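Local coordinates for protein BtrN (Bacillus circulans, PDB 4M7S) that catalyses the radical S-adenosyl-L-methionine-dependent two-electron oxidation of 2-deoxy-scyllo-inosamine to amino-dideoxy-scyllo-inosose in butirosin biosynthesis, at residues Lys219-Glu223 and Gly224-Lys228; Cys235-Ser239 and Val240-Glu244. All coordinates share one frame; numbering follows the deposited sequence.

In the fold
Both contacts border the same [4Fe-4S] cluster, the one held by the C-terminal iron-sulfur part of this radical SAM enzyme and distinct from the cluster that engages S-adenosylmethionine. Contact 1 comes first along the chain, at the end of helix 212-222 and in the loop that leaves it. Contact 2 follows in a later loop running toward the C-terminus, and its centre lies about 12 Å from that of contact 1. Arg226 joins them: its NH1 makes a hydrogen bond of 2.8 Å to Asn237 O, while CG2 of Thr242 packs against the same nitrogen. The helix end and the Cys235 loop are thereby tied together beside the cluster.

Contact 1: Lys219-Glu223 and Gly224-Lys228; sequences KMLKE and GHRGK. With SF4 (iron/sulfur cluster), chain B.
The imidazole of His225, just past the Schellman motif that ends helix 212-222, is bordered by Glu223 twice: the backbone O lies 4.0 Å above one ring face, over its centre, and carboxylate oxygen OE1 lies in plane at the ring edge. The carboxylate stands almost perpendicular to the imidazole (88°), and NE2 of His225 makes only a weak hydrogen bond to Glu223 OE1 at 3.3 Å. The second flat group, the guanidinium of Arg226, places one face over cluster sulfur S3, which is offset toward the rim, with NE the nearest atom at 3.4 Å. The chain from CG to NE is extended, and NH1 is fixed by the carbonyls of Ser168 and Asn237, so the cationic plane is held against a sulfide, where it would probably offset some of the cluster's negative charge.

In the Schellman turn, Gly224 adopts a positive phi of 82°, and the chain turns back on the last helical turn: His225 N donates to Met220 O at 2.9 Å, nearly straight at 163°, beside a weak bond from Gly224 N to Leu221 O. Leu221 CD1 comes across Arg226 at about a right angle, 3.5 Å from its CG. Met220, a selenomethionine, lies between His225 and Lys228, with its CG 3.6 Å from CB of His225 and its SE against CE of Lys228.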
loop_
_atom_site.group_PDB
_atom_site.type_symbol
_atom_site.label_atom_id
_atom_site.label_comp_id
_atom_site.label_asym_id
_atom_site.label_seq_id
_atom_site.Cartn_x
_atom_site.Cartn_y
_atom_site.Cartn_z
ATOM N N LYS A 219 -17.987 5.265 1.476
ATOM C CA LYS A 219 -19.302 5.246 2.124
ATOM C C LYS A 219 -20.109 4.031 1.671
ATOM O O LYS A 219 -20.766 3.361 2.473
ATOM C CB LYS A 219 -20.067 6.534 1.790
ATOM C CG LYS A 219 -21.539 6.532 2.188
ATOM C CD LYS A 219 -22.277 7.641 1.449
ATOM C CE LYS A 219 -21.461 8.934 1.468
ATOM N NZ LYS A 219 -21.735 9.813 0.289
HETATM N N MSE A 220 -20.052 3.763 0.371
HETATM C CA MSE A 220 -20.759 2.649 -0.256
HETATM C C MSE A 220 -20.240 1.310 0.290
HETATM O O MSE A 220 -21.018 0.394 0.558
HETATM C CB MSE A 220 -20.547 2.742 -1.774
HETATM C CG MSE A 220 -21.168 1.653 -2.627
HETATM SE SE MSE A 220 -20.354 1.567 -4.416
HETATM C CE MSE A 220 -20.715 3.376 -5.031
ATOM N N LEU A 221 -18.926 1.208 0.460
ATOM C CA LEU A 221 -18.313 -0.019 0.974
ATOM C C LEU A 221 -18.444 -0.136 2.493
ATOM O O LEU A 221 -18.484 -1.243 3.042
ATOM C CB LEU A 221 -16.844 -0.125 0.556
ATOM C CG LEU A 221 -16.546 -0.868 -0.747
ATOM C CD1 LEU A 221 -17.199 -2.239 -0.725
ATOM C CD2 LEU A 221 -17.031 -0.084 -1.946
ATOM N N LYS A 222 -18.512 0.998 3.178
ATOM C CA LYS A 222 -18.774 0.964 4.608
ATOM C C LYS A 222 -20.178 0.404 4.855
ATOM O O LYS A 222 -20.423 -0.280 5.856
ATOM C CB LYS A 222 -18.620 2.357 5.225
ATOM C CG LYS A 222 -18.773 2.366 6.734
ATOM C CD LYS A 222 -18.494 3.742 7.316
ATOM C CE LYS A 222 -18.828 3.791 8.805
ATOM N NZ LYS A 222 -18.588 5.140 9.395
ATOM N N GLU A 223 -21.090 0.673 3.922
ATOM C CA GLU A 223 -22.476 0.210 4.029
ATOM C C GLU A 223 -22.683 -1.184 3.436
ATOM O O GLU A 223 -23.794 -1.705 3.444
ATOM C CB GLU A 223 -23.422 1.190 3.338
ATOM C CG GLU A 223 -23.679 2.474 4.109
ATOM C CD GLU A 223 -24.429 3.504 3.283
ATOM O OE1 GLU A 223 -24.673 3.242 2.084
ATOM O OE2 GLU A 223 -24.773 4.577 3.831
ATOM N N GLY A 224 -21.619 -1.768 2.894
ATOM C CA GLY A 224 -21.675 -3.129 2.395
ATOM C C GLY A 224 -22.247 -3.301 1.000
ATOM O O GLY A 224 -22.796 -4.345 0.678
ATOM N N HIS A 225 -22.113 -2.287 0.154
ATOM C CA HIS A 225 -22.622 -2.394 -1.209
ATOM C C HIS A 225 -21.543 -2.829 -2.200
ATOM O O HIS A 225 -21.325 -2.173 -3.223
ATOM C CB HIS A 225 -23.256 -1.072 -1.641
ATOM C CG HIS A 225 -24.357 -0.609 -0.738
ATOM N ND1 HIS A 225 -25.508 -1.337 -0.540
ATOM C CD2 HIS A 225 -24.480 0.510 0.017
ATOM C CE1 HIS A 225 -26.298 -0.687 0.301
ATOM N NE2 HIS A 225 -25.698 0.435 0.650
ATOM N N ARG A 226 -20.875 -3.941 -1.881
ATOM C CA ARG A 226 -19.807 -4.487 -2.712
ATOM C C ARG A 226 -20.304 -4.813 -4.108
ATOM O O ARG A 226 -19.594 -4.601 -5.093
ATOM C CB ARG A 226 -19.256 -5.770 -2.095
ATOM C CG ARG A 226 -18.362 -5.551 -0.903
ATOM C CD ARG A 226 -17.572 -6.800 -0.596
ATOM N NE ARG A 226 -16.921 -6.721 0.705
ATOM C CZ ARG A 226 -16.052 -7.614 1.158
ATOM N NH1 ARG A 226 -15.511 -7.460 2.360
ATOM N NH2 ARG A 226 -15.727 -8.659 0.410
ATOM N N GLY A 227 -21.528 -5.320 -4.182
ATOM C CA GLY A 227 -22.109 -5.777 -5.432
ATOM C C GLY A 227 -22.218 -4.692 -6.483
ATOM O O GLY A 227 -22.375 -4.979 -7.664
ATOM N N LYS A 228 -22.109 -3.441 -6.054
ATOM C CA LYS A 228 -22.318 -2.309 -6.946
ATOM C C LYS A 228 -21.022 -1.897 -7.631
ATOM O O LYS A 228 -21.038 -1.298 -8.709
ATOM C CB LYS A 228 -22.918 -1.141 -6.161
ATOM C CG LYS A 228 -23.584 -0.082 -7.018
ATOM C CD LYS A 228 -24.618 0.702 -6.223
ATOM C CE LYS A 228 -24.046 1.250 -4.919
ATOM N NZ LYS A 228 -25.129 1.816 -4.047
HETATM FE FE1 SF4 B . -12.200 -6.168 -1.614
HETATM FE FE2 SF4 B . -13.324 -3.854 -2.392
HETATM FE FE3 SF4 B . -10.728 -3.962 -1.747
HETATM FE FE4 SF4 B . -12.606 -4.135 0.129
HETATM S S1 SF4 B . -12.184 -2.275 -1.164
HETATM S S2 SF4 B . -10.737 -5.462 0.001
HETATM S S3 SF4 B . -14.232 -5.360 -0.926
HETATM S S4 SF4 B . -11.684 -5.022 -3.551
#

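Contact 2: Cys235-Ser239 and Val240-Glu244; sequences CNNVS and VQTEE. With SF4 (iron/sulfur cluster), chain B.
The side-chain amide of Asn237 grips the backbone of Val240 at both ends of that residue. OD1 accepts Val240 N at 2.8 Å, while ND2 donates to Val240 O at 2.7 Å with the N-H pointing straight at the oxygen (180°). Each bond lies in the plane of its acceptor carbonyl, on a lone pair, and Val240 O is also in the amide plane of Asn237. OD1 receives a second, weak bond from Ser239 N, closing an Asx turn. With CG anti to the backbone N (chi1 171°), the amide reaches forward into the following turn, and the fit is tight: Val240 CB approaches OD1 to 3.1 Å. ND2 also lies 3.4 Å from cluster sulfur S2.

A second tie crosses the loop where Thr242 OG1 donates to Val238 O at 2.7 Å, approaching from well above the carbonyl plane, while its CG2 packs on ND2 of Asn237. The outer side is looser. Val238 and Ser239 are exposed, and Glu244 brings only CB near Val238 O; its carboxylate instead reaches Ser168 N.

Cys235 SG binds iron FE1 at 2.5 Å, in a pocket that Cys169, Cys187 and Cys232 also line. Asn237 N donates to this sulfur at 3.2 Å. Such an N-H...S bond would draw electron density from the thiolate, and would be expected to stabilise the reduced cluster and raise its potential.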
loop_
_atom_site.group_PDB
_atom_site.type_symbol
_atom_site.label_atom_id
_atom_site.label_comp_id
_atom_site.label_asym_id
_atom_site.label_seq_id
_atom_site.Cartn_x
_atom_site.Cartn_y
_atom_site.Cartn_z
ATOM N N CYS A 235 -14.873 -9.645 -4.951
ATOM C CA CYS A 235 -13.832 -9.755 -3.940
ATOM C C CYS A 235 -14.197 -10.704 -2.808
ATOM O O CYS A 235 -15.306 -10.649 -2.268
ATOM C CB CYS A 235 -13.497 -8.400 -3.326
ATOM S SG CYS A 235 -12.151 -8.584 -2.141
ATOM N N ASN A 236 -13.237 -11.533 -2.418
ATOM C CA ASN A 236 -13.439 -12.475 -1.320
ATOM C C ASN A 236 -12.660 -12.093 -0.059
ATOM O O ASN A 236 -12.256 -12.960 0.719
ATOM C CB ASN A 236 -13.063 -13.888 -1.763
ATOM C CG ASN A 236 -11.757 -13.919 -2.520
ATOM O OD1 ASN A 236 -11.019 -12.929 -2.536
ATOM N ND2 ASN A 236 -11.461 -15.048 -3.158
ATOM N N ASN A 237 -12.442 -10.800 0.138
ATOM C CA ASN A 237 -11.914 -10.341 1.411
ATOM C C ASN A 237 -12.992 -10.437 2.474
ATOM O O ASN A 237 -14.025 -9.778 2.370
ATOM C CB ASN A 237 -11.428 -8.899 1.331
ATOM C CG ASN A 237 -11.078 -8.334 2.698
ATOM O OD1 ASN A 237 -10.561 -9.047 3.558
ATOM N ND2 ASN A 237 -11.375 -7.052 2.910
ATOM N N VAL A 238 -12.746 -11.249 3.496
ATOM C CA VAL A 238 -13.688 -11.384 4.601
ATOM C C VAL A 238 -13.052 -11.045 5.948
ATOM O O VAL A 238 -13.755 -10.904 6.949
ATOM C CB VAL A 238 -14.290 -12.810 4.673
ATOM C CG1 VAL A 238 -14.988 -13.160 3.371
ATOM C CG2 VAL A 238 -13.208 -13.835 4.988
ATOM N N SER A 239 -11.728 -10.915 5.971
ATOM C CA SER A 239 -11.005 -10.766 7.235
ATOM C C SER A 239 -10.360 -9.394 7.390
ATOM O O SER A 239 -10.146 -8.924 8.510
ATOM C CB SER A 239 -9.926 -11.848 7.364
ATOM O OG SER A 239 -8.827 -11.574 6.509
ATOM N N VAL A 240 -10.048 -8.759 6.264
ATOM C CA VAL A 240 -9.314 -7.496 6.276
ATOM C C VAL A 240 -10.241 -6.278 6.319
ATOM O O VAL A 240 -10.855 -5.923 5.314
ATOM C CB VAL A 240 -8.379 -7.392 5.055
ATOM C CG1 VAL A 240 -7.529 -6.127 5.127
ATOM C CG2 VAL A 240 -7.504 -8.633 4.963
ATOM N N GLN A 241 -10.322 -5.649 7.492
ATOM C CA GLN A 241 -11.127 -4.441 7.708
ATOM C C GLN A 241 -12.594 -4.595 7.306
ATOM O O GLN A 241 -13.150 -3.774 6.574
ATOM C CB GLN A 241 -10.489 -3.222 7.032
ATOM C CG GLN A 241 -9.144 -2.836 7.634
ATOM C CD GLN A 241 -8.562 -1.575 7.025
ATOM O OE1 GLN A 241 -9.293 -0.681 6.601
ATOM N NE2 GLN A 241 -7.237 -1.500 6.977
ATOM N N THR A 242 -13.214 -5.658 7.807
ATOM C CA THR A 242 -14.630 -5.902 7.587
ATOM C C THR A 242 -15.302 -6.051 8.955
ATOM O O THR A 242 -14.638 -6.435 9.925
ATOM C CB THR A 242 -14.837 -7.174 6.748
ATOM O OG1 THR A 242 -14.505 -8.329 7.531
ATOM C CG2 THR A 242 -13.969 -7.143 5.483
ATOM N N GLU A 243 -16.594 -5.733 9.047
ATOM C CA GLU A 243 -17.352 -5.976 10.279
ATOM C C GLU A 243 -17.313 -7.461 10.590
ATOM O O GLU A 243 -17.276 -7.880 11.745
ATOM C CB GLU A 243 -18.816 -5.571 10.109
ATOM C CG GLU A 243 -19.058 -4.116 9.798
ATOM C CD GLU A 243 -20.530 -3.812 9.586
ATOM O OE1 GLU A 243 -21.162 -4.451 8.718
ATOM O OE2 GLU A 243 -21.055 -2.936 10.293
ATOM N N GLU A 244 -17.320 -8.244 9.520
ATOM C CA GLU A 244 -17.385 -9.694 9.570
ATOM C C GLU A 244 -16.159 -10.324 10.238
ATOM O O GLU A 244 -16.173 -11.508 10.585
ATOM C CB GLU A 244 -17.538 -10.229 8.139
ATOM C CG GLU A 244 -18.817 -9.776 7.406
ATOM C CD GLU A 244 -18.793 -8.318 6.944
ATOM O OE1 GLU A 244 -19.771 -7.874 6.309
ATOM O OE2 GLU A 244 -17.800 -7.613 7.213
HETATM FE FE1 SF4 B . -12.200 -6.168 -1.614
HETATM FE FE2 SF4 B . -13.324 -3.854 -2.392
HETATM FE FE3 SF4 B . -10.728 -3.962 -1.747
HETATM FE FE4 SF4 B . -12.606 -4.135 0.129
HETATM S S1 SF4 B . -12.184 -2.275 -1.164
HETATM S S2 SF4 B . -10.737 -5.462 0.001
HETATM S S3 SF4 B . -14.232 -5.360 -0.926
HETATM S S4 SF4 B . -11.684 -5.022 -3.551
#